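Acetyltransferase (Sinorhizobium meliloti, PDB 4JXR) probably transfers the acetyl group of acetyl-CoA, which it binds, to an amine, as a phosphinothricin acetyltransferase-like member of the GNAT superfamily. Local coordinates at residues T5-V10 with V58-R63; R15-I20 with I67-A72; Y81-E86 with V178-L183; I121-G126 with T159-R164. All coordinates share one frame; numbering follows the deposited sequence.

Contact 1. Residues T5-V10 with V58-R63; sequences TLRDAV and VALDER
Arg-7 and Val-58 form the tight end of an antiparallel strand pair at the margin of the GNAT sheet, strand 5-8 running at 143° to strand 58-60. As a hydrogen-bonded pair they exchange two backbone bonds. Val-58 N to Arg-7 O, at 2.8 Å, is almost straight (175°), while the return bond from Arg-7 N to Val-58 O is longer. Next to it, the non-hydrogen-bonded pair Leu-6 and Ala-59 brings Leu-6 CD2 to 3.7 Å from Ala-59 CB, on the face that helix 100-115 covers through Leu-104 and Ile-100.

On the opposite face Arg-7 lies beside Val-58, pointing the same way, and crosses Leu-60. Its CG lies between the backbone N and the carbonyl carbon (chi1 61°), and the chain then extends to NE. Val-58 CG2 sits 3.6 Å above one face of the guanidinium, offset toward its rim. Leu-60 CD1 meets Arg-7 NE obliquely. The polar end of Arg-7 is held by Asp-13 through a salt bridge from NH1, which also donates to Asp-8 O.

The start of the pair is looser. Leu-60 N still donates to Thr-5 O, but Thr-5 CG2 only reaches Leu-60 CD1 at 4.0 Å, their side chains crossing at about a right angle. Thr-5 is exposed, and solvent takes over the remaining backbone link. One water accepts from Thr-5 N and donates to Leu-60 O. A second water also donates to Leu-60 O, at 2.8 Å, and is hydrogen-bonded to Thr-5 OG1.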
loop_
_atom_site.group_PDB
_atom_site.type_symbol
_atom_site.label_atom_id
_atom_site.label_comp_id
_atom_site.label_asym_id
_atom_site.label_seq_id
_atom_site.Cartn_x
_atom_site.Cartn_y
_atom_site.Cartn_z
ATOM N N THR A 5 25.402 14.977 -9.022
ATOM C CA THR A 5 25.596 15.783 -7.831
ATOM C C THR A 5 24.353 15.664 -6.976
ATOM O O THR A 5 23.317 16.213 -7.329
ATOM C CB THR A 5 25.862 17.242 -8.209
ATOM O OG1 THR A 5 26.996 17.307 -9.114
ATOM C CG2 THR A 5 26.090 18.066 -7.008
ATOM N N LEU A 6 24.468 14.960 -5.865
ATOM C CA LEU A 6 23.363 14.749 -4.979
ATOM C C LEU A 6 23.632 15.394 -3.649
ATOM O O LEU A 6 24.801 15.520 -3.216
ATOM C CB LEU A 6 23.142 13.234 -4.717
ATOM C CG LEU A 6 23.002 12.327 -5.909
ATOM C CD1 LEU A 6 22.619 10.941 -5.441
ATOM C CD2 LEU A 6 22.036 12.832 -6.942
ATOM N N ARG A 7 22.588 15.765 -2.920
ATOM C CA ARG A 7 22.695 16.144 -1.544
ATOM C C ARG A 7 21.319 15.954 -0.888
ATOM O O ARG A 7 20.305 15.816 -1.584
ATOM C CB ARG A 7 23.197 17.605 -1.371
ATOM C CG ARG A 7 22.269 18.637 -2.002
ATOM C CD ARG A 7 22.532 20.028 -1.464
ATOM N NE ARG A 7 21.796 21.076 -2.152
ATOM C CZ ARG A 7 20.483 21.284 -2.031
ATOM N NH1 ARG A 7 19.750 20.631 -1.130
ATOM N NH2 ARG A 7 19.893 22.214 -2.755
ATOM N N ASP A 8 21.268 16.021 0.431
ATOM C CA ASP A 8 20.020 15.920 1.083
ATOM C C ASP A 8 19.145 17.118 0.797
ATOM O O ASP A 8 19.635 18.274 0.694
ATOM C CB ASP A 8 20.174 15.714 2.595
ATOM C CG ASP A 8 20.455 14.253 2.930
ATOM O OD1 ASP A 8 20.994 13.552 2.079
ATOM O OD2 ASP A 8 20.088 13.842 4.039
ATOM N N ALA A 9 17.848 16.903 0.692
ATOM C CA ALA A 9 16.906 17.976 0.497
ATOM C C ALA A 9 16.777 18.820 1.746
ATOM O O ALA A 9 16.824 18.314 2.862
ATOM C CB ALA A 9 15.540 17.365 0.167
ATOM N N VAL A 10 16.502 20.106 1.550
ATOM C CA VAL A 10 16.216 21.041 2.629
ATOM C C VAL A 10 14.952 21.770 2.274
ATOM O O VAL A 10 14.471 21.773 1.119
ATOM C CB VAL A 10 17.413 22.015 2.886
ATOM C CG1 VAL A 10 18.619 21.220 3.372
ATOM C CG2 VAL A 10 17.716 22.824 1.676
ATOM N N VAL A 58 18.060 15.334 -3.238
ATOM C CA VAL A 58 17.908 16.007 -4.513
ATOM C C VAL A 58 19.144 15.774 -5.380
ATOM O O VAL A 58 20.250 15.552 -4.882
ATOM C CB VAL A 58 17.661 17.519 -4.359
ATOM C CG1 VAL A 58 16.307 17.780 -3.709
ATOM C CG2 VAL A 58 18.772 18.205 -3.561
ATOM N N ALA A 59 18.905 15.863 -6.679
ATOM C CA ALA A 59 19.955 15.912 -7.706
ATOM C C ALA A 59 20.007 17.336 -8.262
ATOM O O ALA A 59 18.970 17.959 -8.479
ATOM C CB ALA A 59 19.669 14.947 -8.846
ATOM N N LEU A 60 21.221 17.802 -8.468
ATOM C CA LEU A 60 21.474 19.173 -8.898
ATOM C C LEU A 60 22.132 19.211 -10.251
ATOM O O LEU A 60 22.930 18.355 -10.611
ATOM C CB LEU A 60 22.476 19.828 -7.945
ATOM C CG LEU A 60 22.139 19.776 -6.455
ATOM C CD1 LEU A 60 23.217 20.500 -5.639
ATOM C CD2 LEU A 60 20.737 20.296 -6.125
ATOM N N ASP A 61 21.829 20.263 -11.001
ATOM C CA ASP A 61 22.595 20.574 -12.210
ATOM C C ASP A 61 23.893 21.279 -11.847
ATOM O O ASP A 61 24.212 21.475 -10.694
ATOM C CB ASP A 61 21.692 21.333 -13.213
ATOM C CG ASP A 61 21.445 22.830 -12.849
ATOM O OD1 ASP A 61 22.081 23.334 -11.937
ATOM O OD2 ASP A 61 20.588 23.471 -13.507
ATOM N N GLU A 62 24.653 21.668 -12.873
ATOM C CA GLU A 62 26.010 22.207 -12.696
ATOM C C GLU A 62 26.006 23.558 -11.984
ATOM O O GLU A 62 27.033 23.992 -11.449
ATOM C CB GLU A 62 26.737 22.312 -14.048
ATOM C CG GLU A 62 26.001 23.122 -15.103
ATOM C CD GLU A 62 26.717 23.143 -16.448
ATOM O OE1 GLU A 62 27.722 22.415 -16.618
ATOM O OE2 GLU A 62 26.262 23.886 -17.340
ATOM N N ARG A 63 24.877 24.245 -12.026
ATOM C CA ARG A 63 24.690 25.514 -11.324
ATOM C C ARG A 63 24.053 25.379 -9.957
ATOM O O ARG A 63 23.781 26.362 -9.302
ATOM C CB ARG A 63 23.822 26.420 -12.165
ATOM C CG ARG A 63 24.462 26.665 -13.531
ATOM C CD ARG A 63 24.268 28.072 -14.048
ATOM N NE ARG A 63 25.037 28.252 -15.279
ATOM C CZ ARG A 63 26.307 28.667 -15.350
ATOM N NH1 ARG A 63 26.995 28.985 -14.247
ATOM N NH2 ARG A 63 26.873 28.775 -16.522
HETATM O O HOH W 1 23.167 15.562 -10.806
HETATM O O HOH W 2 25.533 18.354 -11.612
#

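Contact 2. Residues R15-I20 with I67-A72; sequences RSITEI and IGYAYA
Ile-17 and Ile-20, one turn apart on helix 14-27, pack on Tyr-69 of strand 66-74 where helix and strand axes pass at 91°, 8.4 Å apart. This is the first helix of the GNAT fold lying across its central sheet.

The aromatic contribution is a CH-pi contact. Ile-17 CG2 stands 3.8 Å from the centroid of the Tyr-69 ring and 12° off its normal, so the methyl is placed over the centre of one face. Tyr-69 CG lies between the backbone N and the carbonyl carbon (chi1 72°), and Ile-17 CG2 is anti to its own backbone N. The two side chains cross at about a right angle.

Further apolar contacts reach the same ring. Ile-17 CG1 approaches Tyr-69 CG at 4.0 Å. Ile-20 runs antiparallel to the Tyr-69 side chain, its CG2 reaching Tyr-69 CE1 obliquely at 3.9 Å.

A third kind is methyl against backbone. Ile-20 CD1 rests 3.7 Å from Gly-68 N and equally near Ile-67 C, on the peptide joining those residues. That peptide belongs to a classic beta bulge, Ile-67 and Gly-68 both facing Ala-59. Gly-68 is about 4 Å from the side chain of Leu-91, a residue of the acetyl-CoA site, and the Tyr-69 ring also meets that of Tyr-90.

No hydrogen bond joins the two segments, so between them the contact rests on apolar packing and dispersion, which is consistent with the methyls helping to set the helix on the sheet.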
loop_
_atom_site.group_PDB
_atom_site.type_symbol
_atom_site.label_atom_id
_atom_site.label_comp_id
_atom_site.label_asym_id
_atom_site.label_seq_id
_atom_site.Cartn_x
_atom_site.Cartn_y
_atom_site.Cartn_z
ATOM N N ARG A 15 10.136 24.385 -3.444
ATOM C CA ARG A 15 9.517 24.957 -4.626
ATOM C C ARG A 15 9.842 24.138 -5.888
ATOM O O ARG A 15 8.962 23.804 -6.698
ATOM C CB ARG A 15 9.927 26.426 -4.768
ATOM C CG ARG A 15 9.196 27.112 -5.885
ATOM C CD ARG A 15 9.364 28.622 -5.755
ATOM N NE ARG A 15 8.498 29.357 -6.650
ATOM C CZ ARG A 15 8.924 29.869 -7.798
ATOM N NH1 ARG A 15 10.189 29.812 -8.126
ATOM N NH2 ARG A 15 8.052 30.487 -8.574
ATOM N N SER A 16 11.135 23.810 -6.040
ATOM C CA SER A 16 11.569 23.004 -7.163
ATOM C C SER A 16 11.006 21.578 -7.117
ATOM O O SER A 16 10.563 21.067 -8.154
ATOM C CB SER A 16 13.082 22.921 -7.193
ATOM O OG SER A 16 13.712 24.205 -7.415
ATOM N N ILE A 17 11.004 20.966 -5.942
ATOM C CA ILE A 17 10.424 19.644 -5.783
ATOM C C ILE A 17 8.955 19.641 -6.201
ATOM O O ILE A 17 8.479 18.753 -6.922
ATOM C CB ILE A 17 10.599 19.179 -4.345
ATOM C CG1 ILE A 17 12.056 18.797 -4.058
ATOM C CG2 ILE A 17 9.658 18.030 -4.000
ATOM C CD1 ILE A 17 12.406 18.716 -2.610
ATOM N N THR A 18 8.221 20.676 -5.774
ATOM C CA THR A 18 6.812 20.787 -6.075
ATOM C C THR A 18 6.583 20.882 -7.573
ATOM O O THR A 18 5.670 20.294 -8.109
ATOM C CB THR A 18 6.198 21.952 -5.288
ATOM O OG1 THR A 18 6.337 21.727 -3.885
ATOM C CG2 THR A 18 4.727 22.119 -5.599
ATOM N N GLU A 19 7.418 21.703 -8.205
ATOM C CA GLU A 19 7.294 21.844 -9.674
ATOM C C GLU A 19 7.594 20.531 -10.556
ATOM O O GLU A 19 6.907 20.116 -11.514
ATOM C CB GLU A 19 8.140 22.986 -10.228
ATOM C CG GLU A 19 7.936 23.145 -11.754
ATOM C CD GLU A 19 6.451 23.144 -12.190
ATOM O OE1 GLU A 19 6.030 22.361 -13.121
ATOM O OE2 GLU A 19 5.701 23.946 -11.594
ATOM N N ILE A 20 8.628 19.822 -10.045
ATOM C CA ILE A 20 8.970 18.548 -10.632
ATOM C C ILE A 20 7.816 17.583 -10.475
ATOM O O ILE A 20 7.414 16.894 -11.417
ATOM C CB ILE A 20 10.277 17.988 -10.062
ATOM C CG1 ILE A 20 11.450 18.865 -10.470
ATOM C CG2 ILE A 20 10.520 16.568 -10.478
ATOM C CD1 ILE A 20 12.713 18.635 -9.667
ATOM N N ILE A 67 17.091 19.397 -10.045
ATOM C CA ILE A 67 16.535 18.839 -11.278
ATOM C C ILE A 67 15.895 17.469 -11.099
ATOM O O ILE A 67 15.348 16.923 -12.027
ATOM C CB ILE A 67 17.589 18.829 -12.411
ATOM C CG1 ILE A 67 18.810 18.019 -12.013
ATOM C CG2 ILE A 67 17.962 20.284 -12.767
ATOM C CD1 ILE A 67 19.796 17.792 -13.111
ATOM N N GLY A 68 15.962 16.916 -9.889
ATOM C CA GLY A 68 15.299 15.676 -9.564
ATOM C C GLY A 68 15.336 15.489 -8.075
ATOM O O GLY A 68 16.085 16.157 -7.381
ATOM N N TYR A 69 14.527 14.529 -7.578
ATOM C CA TYR A 69 14.544 14.240 -6.142
ATOM C C TYR A 69 14.123 12.799 -5.943
ATOM O O TYR A 69 13.552 12.163 -6.833
ATOM C CB TYR A 69 13.675 15.213 -5.346
ATOM C CG TYR A 69 12.185 15.036 -5.525
ATOM C CD1 TYR A 69 11.493 15.673 -6.569
ATOM C CD2 TYR A 69 11.447 14.268 -4.681
ATOM C CE1 TYR A 69 10.163 15.512 -6.730
ATOM C CE2 TYR A 69 10.117 14.098 -4.845
ATOM C CZ TYR A 69 9.438 14.728 -5.858
ATOM O OH TYR A 69 8.093 14.592 -6.068
ATOM N N ALA A 70 14.403 12.304 -4.752
ATOM C CA ALA A 70 14.031 10.939 -4.405
ATOM C C ALA A 70 13.937 10.823 -2.901
ATOM O O ALA A 70 14.642 11.521 -2.170
ATOM C CB ALA A 70 15.053 9.952 -4.923
ATOM N N TYR A 71 13.117 9.895 -2.454
ATOM C CA TYR A 71 13.058 9.603 -1.035
ATOM C C TYR A 71 12.673 8.171 -0.816
ATOM O O TYR A 71 12.103 7.519 -1.700
ATOM C CB TYR A 71 12.100 10.557 -0.277
ATOM C CG TYR A 71 10.680 10.519 -0.748
ATOM C CD1 TYR A 71 9.773 9.570 -0.295
ATOM C CD2 TYR A 71 10.183 11.496 -1.585
ATOM C CE1 TYR A 71 8.473 9.551 -0.750
ATOM C CE2 TYR A 71 8.872 11.473 -2.009
ATOM C CZ TYR A 71 8.027 10.503 -1.584
ATOM O OH TYR A 71 6.717 10.519 -1.993
ATOM N N ALA A 72 12.973 7.670 0.372
ATOM C CA ALA A 72 12.406 6.450 0.872
ATOM C C ALA A 72 11.354 6.774 1.894
ATOM O O ALA A 72 11.439 7.797 2.590
ATOM C CB ALA A 72 13.481 5.561 1.501
#

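Contact 3. Residues Y81-E86 with V178-L183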
loop_
_atom_site.group_PDB
_atom_site.type_symbol
_atom_site.label_atom_id
_atom_site.label_comp_id
_atom_site.label_asym_id
_atom_site.label_seq_id
_atom_site.Cartn_x
_atom_site.Cartn_y
_atom_site.Cartn_z
ATOM N N TYR A 81 5.849 -3.770 9.256
ATOM C CA TYR A 81 6.513 -3.316 8.053
ATOM C C TYR A 81 7.695 -2.391 8.302
ATOM O O TYR A 81 8.261 -1.842 7.374
ATOM C CB TYR A 81 5.542 -2.590 7.124
ATOM C CG TYR A 81 4.508 -3.409 6.415
ATOM C CD1 TYR A 81 4.866 -4.405 5.508
ATOM C CD2 TYR A 81 3.158 -3.126 6.543
ATOM C CE1 TYR A 81 3.896 -5.023 4.708
ATOM C CE2 TYR A 81 2.171 -3.780 5.769
ATOM C CZ TYR A 81 2.564 -4.729 4.891
ATOM O OH TYR A 81 1.615 -5.372 4.095
ATOM N N ARG A 82 8.110 -2.192 9.571
ATOM C CA ARG A 82 9.077 -1.125 9.838
ATOM C C ARG A 82 10.438 -1.322 9.188
ATOM O O ARG A 82 11.148 -0.323 8.987
ATOM C CB ARG A 82 9.218 -0.888 11.345
ATOM C CG ARG A 82 9.795 -2.054 12.137
ATOM C CD ARG A 82 9.500 -1.854 13.619
ATOM N NE ARG A 82 9.997 -2.920 14.487
ATOM C CZ ARG A 82 9.413 -4.099 14.657
ATOM N NH1 ARG A 82 8.299 -4.399 14.019
ATOM N NH2 ARG A 82 9.944 -4.978 15.507
ATOM N N PHE A 83 10.825 -2.534 8.861
ATOM C CA PHE A 83 12.106 -2.798 8.198
ATOM C C PHE A 83 12.012 -2.750 6.682
ATOM O O PHE A 83 13.014 -2.997 5.997
ATOM C CB PHE A 83 12.685 -4.152 8.641
ATOM C CG PHE A 83 12.875 -4.204 10.130
ATOM C CD1 PHE A 83 13.898 -3.544 10.743
ATOM C CD2 PHE A 83 11.961 -4.887 10.923
ATOM C CE1 PHE A 83 13.989 -3.547 12.151
ATOM C CE2 PHE A 83 12.064 -4.881 12.310
ATOM C CZ PHE A 83 13.069 -4.230 12.896
ATOM N N LEU A 84 10.840 -2.424 6.146
ATOM C CA LEU A 84 10.575 -2.286 4.697
ATOM C C LEU A 84 10.443 -0.817 4.359
ATOM O O LEU A 84 9.702 -0.075 4.998
ATOM C CB LEU A 84 9.277 -3.008 4.388
ATOM C CG LEU A 84 8.737 -2.835 2.951
ATOM C CD1 LEU A 84 9.664 -3.398 1.928
ATOM C CD2 LEU A 84 7.360 -3.441 2.840
ATOM N N VAL A 85 11.128 -0.407 3.307
ATOM C CA VAL A 85 11.008 0.918 2.746
ATOM C C VAL A 85 10.599 0.807 1.270
ATOM O O VAL A 85 10.828 -0.206 0.607
ATOM C CB VAL A 85 12.290 1.742 2.863
ATOM C CG1 VAL A 85 12.427 2.326 4.244
ATOM C CG2 VAL A 85 13.527 0.939 2.484
ATOM N N GLU A 86 9.986 1.871 0.784
ATOM C CA GLU A 86 9.591 2.010 -0.598
ATOM C C GLU A 86 10.298 3.217 -1.165
ATOM O O GLU A 86 10.319 4.287 -0.528
ATOM C CB GLU A 86 8.093 2.226 -0.671
ATOM C CG GLU A 86 7.567 2.480 -2.067
ATOM C CD GLU A 86 6.068 2.505 -2.162
ATOM O OE1 GLU A 86 5.377 2.059 -1.253
ATOM O OE2 GLU A 86 5.549 2.984 -3.212
ATOM N N VAL A 178 17.081 -0.315 18.298
ATOM C CA VAL A 178 17.823 0.664 17.528
ATOM C C VAL A 178 17.097 0.843 16.206
ATOM O O VAL A 178 16.493 -0.106 15.651
ATOM C CB VAL A 178 19.292 0.326 17.227
ATOM C CG1 VAL A 178 20.072 -0.058 18.485
ATOM C CG2 VAL A 178 19.451 -0.815 16.304
ATOM N N TYR A 179 17.101 2.087 15.738
ATOM C CA TYR A 179 16.426 2.433 14.491
ATOM C C TYR A 179 16.842 1.444 13.418
ATOM O O TYR A 179 18.003 1.160 13.313
ATOM C CB TYR A 179 16.830 3.868 14.100
ATOM C CG TYR A 179 16.075 4.428 12.887
ATOM C CD1 TYR A 179 14.903 5.100 13.066
ATOM C CD2 TYR A 179 16.551 4.279 11.598
ATOM C CE1 TYR A 179 14.189 5.640 11.991
ATOM C CE2 TYR A 179 15.841 4.771 10.518
ATOM C CZ TYR A 179 14.675 5.479 10.706
ATOM O OH TYR A 179 14.017 5.971 9.609
ATOM N N PRO A 180 15.889 0.961 12.572
ATOM C CA PRO A 180 14.466 1.369 12.471
ATOM C C PRO A 180 13.522 0.506 13.297
ATOM O O PRO A 180 12.301 0.604 13.130
ATOM C CB PRO A 180 14.204 1.244 10.961
ATOM C CG PRO A 180 15.038 0.041 10.598
ATOM C CD PRO A 180 16.300 0.175 11.416
ATOM N N ASP A 181 14.035 -0.322 14.217
ATOM C CA ASP A 181 13.156 -1.096 15.095
ATOM C C ASP A 181 12.263 -0.202 15.916
ATOM O O ASP A 181 11.203 -0.651 16.378
ATOM C CB ASP A 181 14.002 -1.957 16.048
ATOM C CG ASP A 181 13.177 -2.920 16.817
ATOM O OD1 ASP A 181 12.412 -3.691 16.224
ATOM O OD2 ASP A 181 13.300 -2.948 18.077
ATOM N N THR A 182 12.691 1.022 16.142
ATOM C CA THR A 182 11.972 1.994 16.932
ATOM C C THR A 182 10.809 2.690 16.213
ATOM O O THR A 182 10.083 3.459 16.826
ATOM C CB THR A 182 12.945 3.054 17.428
ATOM O OG1 THR A 182 13.660 3.534 16.291
ATOM C CG2 THR A 182 13.941 2.458 18.393
ATOM N N LEU A 183 10.646 2.451 14.893
ATOM C CA LEU A 183 9.541 3.055 14.147
ATOM C C LEU A 183 8.250 2.325 14.413
ATOM O O LEU A 183 8.177 1.104 14.491
ATOM C CB LEU A 183 9.797 3.001 12.645
ATOM C CG LEU A 183 10.749 4.019 12.075
ATOM C CD1 LEU A 183 11.037 3.672 10.638
ATOM C CD2 LEU A 183 10.152 5.389 12.144
#
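Arg-82 and Asp-181 lie side by side, their side chains pointing the same way. Arg-82 CG lies between the backbone N and the carbonyl carbon (chi1 65°), after which the chain runs extended to NE; Asp-181 CG is anti to its backbone N (chi1 -171°). The two form a side-on salt bridge in which two nitrogens grip a single oxygen. Arg-82 NH2 lies 2.9 Å from Asp-181 OD1, nearly along that oxygen's C-O axis, whereas Arg-82 NE, at 3.1 Å, meets it from above the carboxylate plane. Both bonds stay close to the guanidinium plane, although the two flat groups are turned 44° apart. A weak bond from NE to Asp-181 O adds to the grip.

Phe-83 packs against the same carboxylate. Its CZ approaches Asp-181 OD1 at 3.4 Å at the ring edge, ring and carboxylate being nearly coplanar, while its CE2 sits 3.5 Å above one face of the Arg-82 guanidinium. Pro-180, preceded by a cis peptide bond, brings CG obliquely to 3.8 Å from Phe-83 CD1. Arg-82 CD also nears Leu-183 O.

Each segment contains a type I turn, Tyr-81 to Leu-84 and Pro-180 to Leu-183, so the contact ties the turn entering strand 84-91 to the C-terminal tail. Phe-151 of the second subunit packs on Arg-82.

All five touching residues are buried, and the charges are well provided for: Asp-181 OD2 accepts from Gly-177 N and Arg-82 NH1 donates to Thr-79 O. Arg-185 NH1, close to Arg-82 NH2, bonds to Asp-181 O, and the nearby carboxylate would be expected to offset the like charges.

Contact 4. Residues I121-G126 with T159-R164; sequences IAVIGG and TAFMQR
Ala-122 and Met-162, the latter selenomethionine in the crystal, exchange both backbone bonds of an antiparallel hydrogen-bonded pair, as do Ile-124 and Ala-160 two residues along. The strands run at 162° to each other. Met-162 N reaches Ala-122 O at 2.9 Å, in the carbonyl plane, and Ala-122 N bonds to Met-162 O from a tilted position. Ile-124 N to Ala-160 O is the straightest of the four, at 2.8 Å and 177°; Ala-160 N to Ile-124 O is longer, 3.1 Å. These four carbonyls receive CA-H contacts as well, for example Ile-121 CA at 3.2 Å from Met-162 O.

The intervening non-hydrogen-bonded residues turn their peptide groups to the strands flanking the pair: Ile-121 to Val-85 and Asp-87 of strand 84-91, Phe-161 to Gln-143 and Gly-144 of the outermost strand 141-152. Polar side chains are satisfied beyond the pair. Thr-159 OG1 bonds to the hydroxyls of Thr-149 and Tyr-32, and Gln-163 NE2 donates to Gln-119 OE1 and to Lys-147 O of the second subunit.

Apolar contacts are made on both faces. Val-123 CG1, anti to its backbone N (chi1 179°), lies over the Phe-161 ring, offset toward the rim, and touches Thr-159 CG2 at 3.6 Å. On the other face Ile-124 CD1 meets Met-162 SE at 3.5 Å.

In the GNAT sheet, strand 119-125 lies between strands 84-91 and 155-165. Helix 129-137 covers the face of Ile-124 and Met-162 through His-135, while on the Val-123 face Phe-161 meets Phe-161 of the second subunit.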
loop_
_atom_site.group_PDB
_atom_site.type_symbol
_atom_site.label_atom_id
_atom_site.label_comp_id
_atom_site.label_asym_id
_atom_site.label_seq_id
_atom_site.Cartn_x
_atom_site.Cartn_y
_atom_site.Cartn_z
ATOM N N ILE A 121 10.980 -1.990 -1.583
ATOM C CA ILE A 121 9.979 -2.236 -2.619
ATOM C C ILE A 121 9.825 -1.008 -3.476
ATOM O O ILE A 121 9.884 0.119 -3.005
ATOM C CB ILE A 121 8.629 -2.694 -1.941
ATOM C CG1 ILE A 121 7.550 -3.180 -2.900
ATOM C CG2 ILE A 121 8.037 -1.612 -1.069
ATOM C CD1 ILE A 121 6.421 -3.929 -2.180
ATOM N N ALA A 122 9.624 -1.234 -4.771
ATOM C CA ALA A 122 9.225 -0.216 -5.718
ATOM C C ALA A 122 7.836 -0.593 -6.251
ATOM O O ALA A 122 7.599 -1.721 -6.641
ATOM C CB ALA A 122 10.198 -0.104 -6.863
ATOM N N VAL A 123 6.951 0.380 -6.231
ATOM C CA VAL A 123 5.585 0.247 -6.753
ATOM C C VAL A 123 5.522 1.153 -7.955
ATOM O O VAL A 123 5.524 2.382 -7.797
ATOM C CB VAL A 123 4.539 0.606 -5.692
ATOM C CG1 VAL A 123 3.145 0.461 -6.311
ATOM C CG2 VAL A 123 4.695 -0.237 -4.452
ATOM N N ILE A 124 5.606 0.600 -9.148
ATOM C CA ILE A 124 5.894 1.322 -10.381
ATOM C C ILE A 124 4.598 1.585 -11.120
ATOM O O ILE A 124 3.975 0.690 -11.705
ATOM C CB ILE A 124 6.888 0.560 -11.232
ATOM C CG1 ILE A 124 8.232 0.476 -10.371
ATOM C CG2 ILE A 124 7.141 1.289 -12.557
ATOM C CD1 ILE A 124 9.321 -0.317 -11.022
ATOM N N GLY A 125 4.176 2.833 -11.107
ATOM C CA GLY A 125 2.949 3.249 -11.784
ATOM C C GLY A 125 3.039 3.044 -13.259
ATOM O O GLY A 125 4.041 3.342 -13.938
ATOM N N GLY A 126 1.982 2.487 -13.788
ATOM C CA GLY A 126 1.955 2.173 -15.199
ATOM C C GLY A 126 2.822 1.040 -15.611
ATOM O O GLY A 126 2.867 0.732 -16.809
ATOM N N THR A 159 0.283 -1.933 -12.517
ATOM C CA THR A 159 1.168 -1.456 -11.470
ATOM C C THR A 159 2.166 -2.569 -11.144
ATOM O O THR A 159 1.748 -3.642 -10.758
ATOM C CB THR A 159 0.378 -1.040 -10.222
ATOM O OG1 THR A 159 -0.686 -0.149 -10.607
ATOM C CG2 THR A 159 1.263 -0.333 -9.234
ATOM N N ALA A 160 3.449 -2.324 -11.355
ATOM C CA ALA A 160 4.466 -3.355 -11.139
ATOM C C ALA A 160 5.041 -3.235 -9.743
ATOM O O ALA A 160 5.226 -2.147 -9.229
ATOM C CB ALA A 160 5.578 -3.246 -12.147
ATOM N N PHE A 161 5.307 -4.366 -9.119
ATOM C CA PHE A 161 5.936 -4.434 -7.788
ATOM C C PHE A 161 7.287 -5.087 -7.945
ATOM O O PHE A 161 7.383 -6.191 -8.504
ATOM C CB PHE A 161 5.091 -5.258 -6.842
ATOM C CG PHE A 161 3.842 -4.511 -6.367
ATOM C CD1 PHE A 161 2.836 -4.099 -7.228
ATOM C CD2 PHE A 161 3.708 -4.157 -5.085
ATOM C CE1 PHE A 161 1.713 -3.407 -6.778
ATOM C CE2 PHE A 161 2.566 -3.456 -4.630
ATOM C CZ PHE A 161 1.617 -3.092 -5.522
HETATM N N MSE A 162 8.320 -4.430 -7.458
HETATM C CA MSE A 162 9.679 -4.976 -7.492
HETATM C C MSE A 162 10.263 -4.911 -6.102
HETATM O O MSE A 162 9.831 -4.108 -5.270
HETATM C CB MSE A 162 10.559 -4.205 -8.441
HETATM C CG MSE A 162 9.935 -4.096 -9.849
HETATM SE SE MSE A 162 11.145 -3.274 -11.105
HETATM C CE MSE A 162 12.382 -4.716 -11.353
ATOM N N GLN A 163 11.290 -5.707 -5.849
ATOM C CA GLN A 163 11.858 -5.779 -4.490
ATOM C C GLN A 163 13.353 -6.060 -4.579
ATOM O O GLN A 163 13.790 -6.814 -5.434
ATOM C CB GLN A 163 11.168 -6.848 -3.670
ATOM C CG GLN A 163 11.526 -6.866 -2.210
ATOM C CD GLN A 163 10.677 -7.833 -1.430
ATOM O OE1 GLN A 163 9.583 -8.194 -1.843
ATOM N NE2 GLN A 163 11.187 -8.224 -0.294
ATOM N N ARG A 164 14.099 -5.532 -3.623
ATOM C CA ARG A 164 15.536 -5.732 -3.427
ATOM C C ARG A 164 15.716 -5.980 -1.893
ATOM O O ARG A 164 15.264 -5.136 -1.134
ATOM C CB ARG A 164 16.320 -4.470 -3.867
ATOM C CG ARG A 164 17.834 -4.702 -3.901
ATOM C CD ARG A 164 18.568 -3.359 -3.987
ATOM N NE ARG A 164 20.003 -3.446 -4.186
ATOM C CZ ARG A 164 20.929 -3.578 -3.246
ATOM N NH1 ARG A 164 20.609 -3.849 -1.983
ATOM N NH2 ARG A 164 22.197 -3.430 -3.596
#

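In the fold
From the N terminus, strand 5-8 leads into helix 14-27, and both wait for later partners: contact 1 closes when strand 56-60 returns, contact 2 when strand 66-74 follows. Their segments alternate, so the two cross, and they touch where strands 56-60 and 66-74 pair. Contact 3 then opens at 81-86 and closes only with the tail at 178-183; contact 4 lies wholly within that span, and Val-85 O to Ile-121 N joins the two. Ala-72 packs on Val-85, linking contact 2 to contact 3. Together they tie one sheet from its first strand to the subunit interface, contacts 1 and 4 lying about 25 Å apart between centres.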